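Local coordinates for ABC transporter substrate-binding protein (Vibrio cholerae, PDB 3LKV), which probably serves as the substrate-binding component of an ABC transporter, and holds a phenylalanine in the cleft between its two lobes, at residues A[143-149]-A[172-178]; A[148-154]-A[200-204]. One frame throughout, in Å; residues are numbered along the deposited sequence.

Interaction 1 of 2, residues A[143-149]-A[172-178]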
ATOM      1  N   ILE A 143      39.957 -11.779   3.881  1.00 25.24           N
ATOM      2  CA  ILE A 143      38.554 -11.357   3.737  1.00 24.14           C
ATOM      3  C   ILE A 143      37.737 -12.553   3.353  1.00 23.68           C
ATOM      4  O   ILE A 143      38.036 -13.240   2.359  1.00 22.79           O
ATOM      5  CB  ILE A 143      38.397 -10.232   2.717  1.00 24.86           C
ATOM      6  CG1 ILE A 143      39.087  -8.970   3.211  1.00 25.54           C
ATOM      7  CG2 ILE A 143      36.903  -9.910   2.447  1.00 23.82           C
ATOM      8  CD1 ILE A 143      39.051  -7.797   2.180  1.00 25.28           C
ATOM      9  N   GLY A 144      36.713 -12.807   4.148  1.00 23.70           N
ATOM     10  CA  GLY A 144      35.775 -13.896   3.900  1.00 23.76           C
ATOM     11  C   GLY A 144      34.606 -13.368   3.095  1.00 24.25           C
ATOM     12  O   GLY A 144      34.212 -12.192   3.252  1.00 23.37           O
ATOM     13  N   VAL A 145      34.059 -14.203   2.217  1.00 23.86           N
ATOM     14  CA  VAL A 145      32.907 -13.769   1.442  1.00 24.32           C
ATOM     15  C   VAL A 145      32.064 -14.946   1.095  1.00 24.10           C
ATOM     16  O   VAL A 145      32.579 -16.012   0.788  1.00 24.82           O
ATOM     17  CB  VAL A 145      33.319 -12.936   0.177  1.00 25.22           C
ATOM     18  CG1 VAL A 145      34.250 -13.683  -0.690  1.00 25.06           C
ATOM     19  CG2 VAL A 145      32.069 -12.491  -0.639  1.00 24.75           C
ATOM     20  N   VAL A 146      30.759 -14.780   1.235  1.00 24.07           N
ATOM     21  CA  VAL A 146      29.797 -15.798   0.862  1.00 23.79           C
ATOM     22  C   VAL A 146      28.992 -15.217  -0.302  1.00 24.80           C
ATOM     23  O   VAL A 146      28.604 -14.079  -0.274  1.00 23.74           O
ATOM     24  CB  VAL A 146      28.839 -16.084   2.031  1.00 24.04           C
ATOM     25  CG1 VAL A 146      27.737 -17.096   1.602  1.00 21.31           C
ATOM     26  CG2 VAL A 146      29.652 -16.629   3.258  1.00 22.90           C
ATOM     27  N   TYR A 147      28.712 -16.019  -1.300  1.00 25.03           N
ATOM     28  CA  TYR A 147      27.961 -15.534  -2.440  1.00 26.64           C
ATOM     29  C   TYR A 147      27.253 -16.665  -3.146  1.00 25.54           C
ATOM     30  O   TYR A 147      27.509 -17.834  -2.892  1.00 24.89           O
ATOM     31  CB  TYR A 147      28.886 -14.797  -3.403  1.00 26.26           C
ATOM     32  CG  TYR A 147      29.752 -15.686  -4.207  1.00 30.47           C
ATOM     33  CD1 TYR A 147      29.360 -16.107  -5.476  1.00 35.25           C
ATOM     34  CD2 TYR A 147      30.987 -16.090  -3.747  1.00 32.04           C
ATOM     35  CE1 TYR A 147      30.187 -16.915  -6.244  1.00 33.89           C
ATOM     36  CE2 TYR A 147      31.807 -16.908  -4.507  1.00 31.68           C
ATOM     37  CZ  TYR A 147      31.405 -17.317  -5.739  1.00 36.70           C
ATOM     38  OH  TYR A 147      32.224 -18.112  -6.495  1.00 36.86           O
ATOM     39  N   ASN A 148      26.316 -16.283  -3.991  1.00 26.47           N
ATOM     40  CA  ASN A 148      25.481 -17.226  -4.739  1.00 26.04           C
ATOM     41  C   ASN A 148      25.893 -17.188  -6.205  1.00 25.82           C
ATOM     42  O   ASN A 148      25.688 -16.195  -6.892  1.00 24.50           O
ATOM     43  CB  ASN A 148      23.985 -16.912  -4.600  1.00 25.86           C
ATOM     44  CG  ASN A 148      23.085 -17.943  -5.333  1.00 26.09           C
ATOM     45  OD1 ASN A 148      23.551 -18.743  -6.156  1.00 24.38           O
ATOM     46  ND2 ASN A 148      21.826 -17.960  -4.973  1.00 26.04           N
ATOM     47  N   PRO A 149      26.504 -18.284  -6.685  1.00 25.79           N
ATOM     48  CA  PRO A 149      27.028 -18.278  -8.025  1.00 25.82           C
ATOM     49  C   PRO A 149      25.921 -18.300  -9.066  1.00 25.11           C
ATOM     50  O   PRO A 149      26.211 -17.992 -10.191  1.00 26.55           O
ATOM     51  CB  PRO A 149      27.890 -19.539  -8.090  1.00 26.35           C
ATOM     52  CG  PRO A 149      27.302 -20.450  -7.124  1.00 25.52           C
ATOM     53  CD  PRO A 149      26.761 -19.560  -6.004  1.00 26.94           C
ATOM     54  N   LEU A 172      41.509 -13.944  -0.023  1.00 28.02           N
ATOM     55  CA  LEU A 172      40.050 -14.126  -0.037  1.00 28.63           C
ATOM     56  C   LEU A 172      39.693 -15.510   0.403  1.00 27.06           C
ATOM     57  O   LEU A 172      40.202 -16.414  -0.126  1.00 26.28           O
ATOM     58  CB  LEU A 172      39.477 -13.974  -1.460  1.00 28.50           C
ATOM     59  CG  LEU A 172      39.158 -12.571  -1.895  1.00 33.16           C
ATOM     60  CD1 LEU A 172      38.405 -12.608  -3.261  1.00 33.81           C
ATOM     61  CD2 LEU A 172      38.323 -11.888  -0.800  1.00 33.31           C
ATOM     62  N   VAL A 173      38.798 -15.654   1.350  1.00 27.35           N
ATOM     63  CA  VAL A 173      38.282 -16.934   1.732  1.00 27.88           C
ATOM     64  C   VAL A 173      36.821 -17.010   1.319  1.00 27.83           C
ATOM     65  O   VAL A 173      36.010 -16.250   1.809  1.00 27.55           O
ATOM     66  CB  VAL A 173      38.355 -17.107   3.236  1.00 28.59           C
ATOM     67  CG1 VAL A 173      37.829 -18.496   3.616  1.00 28.94           C
ATOM     68  CG2 VAL A 173      39.802 -16.920   3.722  1.00 30.67           C
ATOM     69  N   GLU A 174      36.482 -17.928   0.431  1.00 27.39           N
ATOM     70  CA  GLU A 174      35.177 -17.940  -0.226  1.00 28.04           C
ATOM     71  C   GLU A 174      34.329 -19.151   0.078  1.00 27.07           C
ATOM     72  O   GLU A 174      34.850 -20.253   0.167  1.00 28.03           O
ATOM     73  CB  GLU A 174      35.365 -17.969  -1.734  1.00 29.20           C
ATOM     74  CG  GLU A 174      36.403 -17.008  -2.279  1.00 34.44           C
ATOM     75  CD  GLU A 174      36.595 -17.106  -3.816  1.00 39.14           C
ATOM     76  OE1 GLU A 174      35.747 -17.709  -4.552  1.00 41.16           O
ATOM     77  OE2 GLU A 174      37.621 -16.535  -4.261  1.00 43.92           O
ATOM     78  N   ALA A 175      33.021 -18.971   0.170  1.00 25.80           N
ATOM     79  CA  ALA A 175      32.118 -20.096   0.202  1.00 25.40           C
ATOM     80  C   ALA A 175      30.837 -19.731  -0.551  1.00 25.59           C
ATOM     81  O   ALA A 175      30.425 -18.565  -0.561  1.00 27.52           O
ATOM     82  CB  ALA A 175      31.829 -20.469   1.589  1.00 24.80           C
ATOM     83  N   THR A 176      30.203 -20.704  -1.185  1.00 24.61           N
ATOM     84  CA  THR A 176      28.988 -20.402  -1.900  1.00 24.72           C
ATOM     85  C   THR A 176      27.792 -20.856  -1.119  1.00 24.42           C
ATOM     86  O   THR A 176      27.895 -21.737  -0.298  1.00 23.10           O
ATOM     87  CB  THR A 176      28.957 -20.993  -3.316  1.00 23.80           C
ATOM     88  OG1 THR A 176      29.149 -22.398  -3.254  1.00 21.54           O
ATOM     89  CG2 THR A 176      30.038 -20.335  -4.143  1.00 25.26           C
ATOM     90  N   ALA A 177      26.667 -20.200  -1.385  1.00 23.71           N
ATOM     91  CA  ALA A 177      25.390 -20.533  -0.800  1.00 23.91           C
ATOM     92  C   ALA A 177      24.384 -20.461  -1.933  1.00 23.50           C
ATOM     93  O   ALA A 177      24.217 -19.417  -2.543  1.00 22.45           O
ATOM     94  CB  ALA A 177      25.046 -19.511   0.301  1.00 23.61           C
ATOM     95  N   LEU A 178      23.751 -21.578  -2.242  1.00 24.63           N
ATOM     96  CA  LEU A 178      22.825 -21.644  -3.360  1.00 26.52           C
ATOM     97  C   LEU A 178      21.442 -21.089  -3.030  1.00 27.20           C
ATOM     98  O   LEU A 178      20.655 -20.819  -3.918  1.00 29.39           O
ATOM     99  CB  LEU A 178      22.672 -23.103  -3.833  1.00 27.04           C
ATOM    100  CG  LEU A 178      24.018 -23.778  -4.207  1.00 30.01           C
ATOM    101  CD1 LEU A 178      23.785 -25.231  -4.653  1.00 27.36           C
ATOM    102  CD2 LEU A 178      24.763 -22.963  -5.297  1.00 27.90           C
TER
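Ile143 to Tyr147 and Leu172 to Thr176 run side by side as parallel strands, their axes 4.6 Å apart and inclined by 20°, and five backbone hydrogen bonds zip them together. The ladder starts with Val173 N to Ile143 O at 2.7 Å, passes alternately through Val145 and Ala175, and ends with Ala177 N to Tyr147 O at 2.9 Å, one residue beyond the paired strands.

Side chains then sort onto the two faces of the sheet. On the face of Ile143, Val145 and Tyr147, the CD2 methyl of Leu172 reaches across to Ile143 CB at 3.9 Å. Further along, the Tyr147 ring lies alongside Thr176, both side chains pointing the same way. Thr176 CG2 sits over one ring face in a CH-pi contact, 4.0 Å from the centroid and displaced toward the rim. The tyrosine CG lies between its own backbone N and carbonyl carbon (chi1 75°), a torsion that holds the ring above the strand pair. Glu174 OE1 comes to the ring edge, 4.0 Å from Tyr147 CE2, while Glu174 OE2 forms a salt bridge with Lys162 of the connecting helix.

This is a classic beta-alpha-beta crossover: helix 152-167 links the neighbouring strands and covers this face, as in the Rossmann-like lobes of periplasmic binding proteins. The reverse face carries Val146, whose CG1, anti to the backbone N (chi1 176°), meets Ala177 CB at 3.8 Å beneath helix 183-191. Gly144, without a side chain, lies close to Ser194, a ligand of one zinc ion. Where the strands give way to loops, the Pro149 ring crosses Thr176 at about a right angle, with Pro149 CD 3.8 Å from Thr176 CB, and its CD and CG atoms also meet Leu178 CD2.

Interaction 2 of 2, residues A[148-154]-A[200-204]. With PHE (phenylalanine), chain B.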
ATOM      1  N   ASN A 148      26.316 -16.283  -3.991  1.00 26.47           N
ATOM      2  CA  ASN A 148      25.481 -17.226  -4.739  1.00 26.04           C
ATOM      3  C   ASN A 148      25.893 -17.188  -6.205  1.00 25.82           C
ATOM      4  O   ASN A 148      25.688 -16.195  -6.892  1.00 24.50           O
ATOM      5  CB  ASN A 148      23.985 -16.912  -4.600  1.00 25.86           C
ATOM      6  CG  ASN A 148      23.085 -17.943  -5.333  1.00 26.09           C
ATOM      7  OD1 ASN A 148      23.551 -18.743  -6.156  1.00 24.38           O
ATOM      8  ND2 ASN A 148      21.826 -17.960  -4.973  1.00 26.04           N
ATOM      9  N   PRO A 149      26.504 -18.284  -6.685  1.00 25.79           N
ATOM     10  CA  PRO A 149      27.028 -18.278  -8.025  1.00 25.82           C
ATOM     11  C   PRO A 149      25.921 -18.300  -9.066  1.00 25.11           C
ATOM     12  O   PRO A 149      26.211 -17.992 -10.191  1.00 26.55           O
ATOM     13  CB  PRO A 149      27.890 -19.539  -8.090  1.00 26.35           C
ATOM     14  CG  PRO A 149      27.302 -20.450  -7.124  1.00 25.52           C
ATOM     15  CD  PRO A 149      26.761 -19.560  -6.004  1.00 26.94           C
ATOM     16  N   GLY A 150      24.677 -18.562  -8.679  1.00 24.91           N
ATOM     17  CA  GLY A 150      23.501 -18.404  -9.565  1.00 25.20           C
ATOM     18  C   GLY A 150      23.080 -16.959  -9.788  1.00 25.64           C
ATOM     19  O   GLY A 150      22.249 -16.703 -10.627  1.00 24.95           O
ATOM     20  N   GLU A 151      23.665 -15.997  -9.061  1.00 25.31           N
ATOM     21  CA  GLU A 151      23.333 -14.600  -9.258  1.00 25.12           C
ATOM     22  C   GLU A 151      24.421 -13.852 -10.025  1.00 24.43           C
ATOM     23  O   GLU A 151      25.510 -13.602  -9.498  1.00 24.30           O
ATOM     24  CB  GLU A 151      23.138 -13.919  -7.911  1.00 25.79           C
ATOM     25  CG  GLU A 151      21.869 -14.287  -7.148  1.00 26.79           C
ATOM     26  CD  GLU A 151      21.673 -13.402  -5.875  1.00 28.24           C
ATOM     27  OE1 GLU A 151      21.867 -12.147  -5.882  1.00 25.53           O
ATOM     28  OE2 GLU A 151      21.268 -13.997  -4.866  1.00 33.19           O
ATOM     29  N   ALA A 152      24.100 -13.398 -11.230  1.00 23.63           N
ATOM     30  CA  ALA A 152      25.117 -12.766 -12.071  1.00 23.49           C
ATOM     31  C   ALA A 152      25.686 -11.538 -11.367  1.00 23.26           C
ATOM     32  O   ALA A 152      26.850 -11.172 -11.565  1.00 22.39           O
ATOM     33  CB  ALA A 152      24.569 -12.407 -13.509  1.00 21.44           C
ATOM     34  N   ASN A 153      24.872 -10.869 -10.568  1.00 22.66           N
ATOM     35  CA  ASN A 153      25.413  -9.758  -9.791  1.00 23.34           C
ATOM     36  C   ASN A 153      26.544 -10.177  -8.865  1.00 23.86           C
ATOM     37  O   ASN A 153      27.558  -9.465  -8.783  1.00 22.02           O
ATOM     38  CB  ASN A 153      24.358  -9.021  -8.950  1.00 22.92           C
ATOM     39  CG  ASN A 153      23.453  -9.928  -8.274  1.00 20.82           C
ATOM     40  OD1 ASN A 153      22.748 -10.717  -8.939  1.00 20.44           O
ATOM     41  ND2 ASN A 153      23.429  -9.868  -6.937  1.00 18.18           N
ATOM     42  N   ALA A 154      26.381 -11.337  -8.205  1.00 24.73           N
ATOM     43  CA  ALA A 154      27.408 -11.802  -7.263  1.00 25.25           C
ATOM     44  C   ALA A 154      28.681 -12.161  -8.034  1.00 25.26           C
ATOM     45  O   ALA A 154      29.784 -11.850  -7.591  1.00 24.48           O
ATOM     46  CB  ALA A 154      26.917 -13.003  -6.429  1.00 24.82           C
ATOM     47  N   LEU A 200      28.382  -8.875   0.599  1.00 23.13           N
ATOM     48  CA  LEU A 200      28.221  -8.157  -0.642  1.00 24.02           C
ATOM     49  C   LEU A 200      26.761  -7.967  -1.083  1.00 24.00           C
ATOM     50  O   LEU A 200      25.804  -8.428  -0.436  1.00 22.54           O
ATOM     51  CB  LEU A 200      29.094  -8.763  -1.750  1.00 25.24           C
ATOM     52  CG  LEU A 200      29.058 -10.213  -2.080  1.00 25.87           C
ATOM     53  CD1 LEU A 200      27.689 -10.529  -2.260  1.00 24.94           C
ATOM     54  CD2 LEU A 200      29.846 -10.506  -3.340  1.00 28.31           C
ATOM     55  N   ILE A 201      26.638  -7.223  -2.176  1.00 24.05           N
ATOM     56  CA  ILE A 201      25.370  -6.965  -2.860  1.00 23.03           C
ATOM     57  C   ILE A 201      24.930  -8.227  -3.594  1.00 23.24           C
ATOM     58  O   ILE A 201      25.099  -8.390  -4.834  1.00 22.78           O
ATOM     59  CB  ILE A 201      25.504  -5.735  -3.773  1.00 22.64           C
ATOM     60  CG1 ILE A 201      25.896  -4.529  -2.927  1.00 21.34           C
ATOM     61  CG2 ILE A 201      24.185  -5.425  -4.613  1.00 19.81           C
ATOM     62  CD1 ILE A 201      24.909  -4.182  -1.766  1.00 22.11           C
ATOM     63  N   ASP A 202      24.346  -9.105  -2.799  1.00 22.41           N
ATOM     64  CA  ASP A 202      23.833 -10.376  -3.269  1.00 24.16           C
ATOM     65  C   ASP A 202      22.505 -10.568  -2.549  1.00 23.81           C
ATOM     66  O   ASP A 202      22.451 -10.414  -1.343  1.00 22.33           O
ATOM     67  CB  ASP A 202      24.850 -11.445  -2.864  1.00 24.31           C
ATOM     68  CG  ASP A 202      24.377 -12.878  -3.037  1.00 30.03           C
ATOM     69  OD1 ASP A 202      23.276 -13.247  -2.524  1.00 34.15           O
ATOM     70  OD2 ASP A 202      25.181 -13.673  -3.657  1.00 34.95           O
ATOM     71  N   ASN A 203      21.463 -10.944  -3.288  1.00 22.63           N
ATOM     72  CA  ASN A 203      20.115 -11.119  -2.733  1.00 22.56           C
ATOM     73  C   ASN A 203      19.953 -12.274  -1.749  1.00 22.31           C
ATOM     74  O   ASN A 203      19.187 -12.193  -0.804  1.00 21.56           O
ATOM     75  CB  ASN A 203      19.120 -11.287  -3.902  1.00 22.76           C
ATOM     76  CG  ASN A 203      19.082 -10.051  -4.792  1.00 22.36           C
ATOM     77  OD1 ASN A 203      18.602  -8.980  -4.349  1.00 23.07           O
ATOM     78  ND2 ASN A 203      19.623 -10.161  -6.017  1.00 20.26           N
ATOM     79  N   THR A 204      20.700 -13.346  -1.971  1.00 23.03           N
ATOM     80  CA  THR A 204      20.711 -14.493  -1.084  1.00 23.25           C
ATOM     81  C   THR A 204      21.346 -14.122   0.236  1.00 23.23           C
ATOM     82  O   THR A 204      20.805 -14.433   1.291  1.00 24.93           O
ATOM     83  CB  THR A 204      21.512 -15.657  -1.674  1.00 24.49           C
ATOM     84  OG1 THR A 204      21.107 -15.893  -3.046  1.00 23.21           O
ATOM     85  CG2 THR A 204      21.291 -16.932  -0.830  1.00 20.81           C
TER
HETATM   86  N   PHE B 601      22.236  -5.179  -6.939  1.00 25.13           N
HETATM   87  CA  PHE B 601      21.538  -6.473  -6.566  1.00 25.84           C
HETATM   88  C   PHE B 601      21.182  -7.239  -7.870  1.00 26.17           C
HETATM   89  O   PHE B 601      21.811  -6.915  -8.920  1.00 26.52           O
HETATM   90  CB  PHE B 601      20.321  -6.232  -5.661  1.00 24.95           C
HETATM   91  CG  PHE B 601      20.696  -5.931  -4.213  1.00 29.64           C
HETATM   92  CD1 PHE B 601      21.179  -6.953  -3.375  1.00 31.16           C
HETATM   93  CD2 PHE B 601      20.597  -4.657  -3.699  1.00 29.40           C
HETATM   94  CE1 PHE B 601      21.548  -6.694  -2.094  1.00 34.33           C
HETATM   95  CE2 PHE B 601      20.953  -4.390  -2.412  1.00 29.61           C
HETATM   96  CZ  PHE B 601      21.439  -5.385  -1.590  1.00 31.20           C
HETATM   97  OXT PHE B 601      20.346  -8.168  -7.925  1.00 26.45           O
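Glu151 faces Asn203 and Thr204 with its extended side chain, and its carboxylate grips the start of helix 203-207. The syn lone pair of each oxygen takes a backbone N-H: Asn203 N lies 2.9 Å from Glu151 OE1, and Thr204 N lies 3.0 Å from Glu151 OE2. Thr204 OG1 donates to Glu151 OE2 at 2.6 Å, nearly in line with the bond from the carboxylate carbon. OE1 also accepts from Asn153 ND2 on its anti side and from Asn203 ND2, which comes from above the carboxylate plane, the Asn203 amide being turned 26° from that plane.

Two adjacent helix starts thus meet: Glu151 is the N-cap of helix 152-167, and Asp202 that of helix 203-207. They follow the C-terminal ends of parallel strands, where the ligand cleft of periplasmic binding proteins is lined. Asp202 OD1 lies 3.2 Å from Glu151 OE2, a close pair of acceptors whose repulsion is probably eased by the surrounding N-H groups, including Val205 N on OD1. The other oxygen, OD2, accepts from Asn148 N.

The Asn148 amide closes an Asx turn to Gly150 N and sends ND2 almost straight to Thr204 OG1 (171°), in the amide plane. Asn153 ND2 also donates to Ile201 O, fixing its amide beside the ligand carboxylate. Asn203 ND2 bonds the phenylalanine OXT at 2.9 Å, while Asn203 OD1 is held by His19.

In the fold
Both contacts belong to the lobe built on the mixed sheet and lie with their centres 10 Å apart. Along the chain their segments alternate: strand 142-147, the turn into helix 152-167, strand 171-176, then the loop after strand 196-199. Residues 148 and 149 are common to both. Strand 142-147 sits between 171-176, the outermost strand within this chain, and 196-199, so interaction 1 lies at the margin of the sheet, whereas interaction 2 joins the loops following two neighbouring strands. The two meet where Tyr147 CB packs on Ala154 CB, at 4.0 Å. The sheet thereby carries the loop ends and first helical turns that contribute Asn153, Ile201, Asp202 and Asn203 to the phenylalanine pocket.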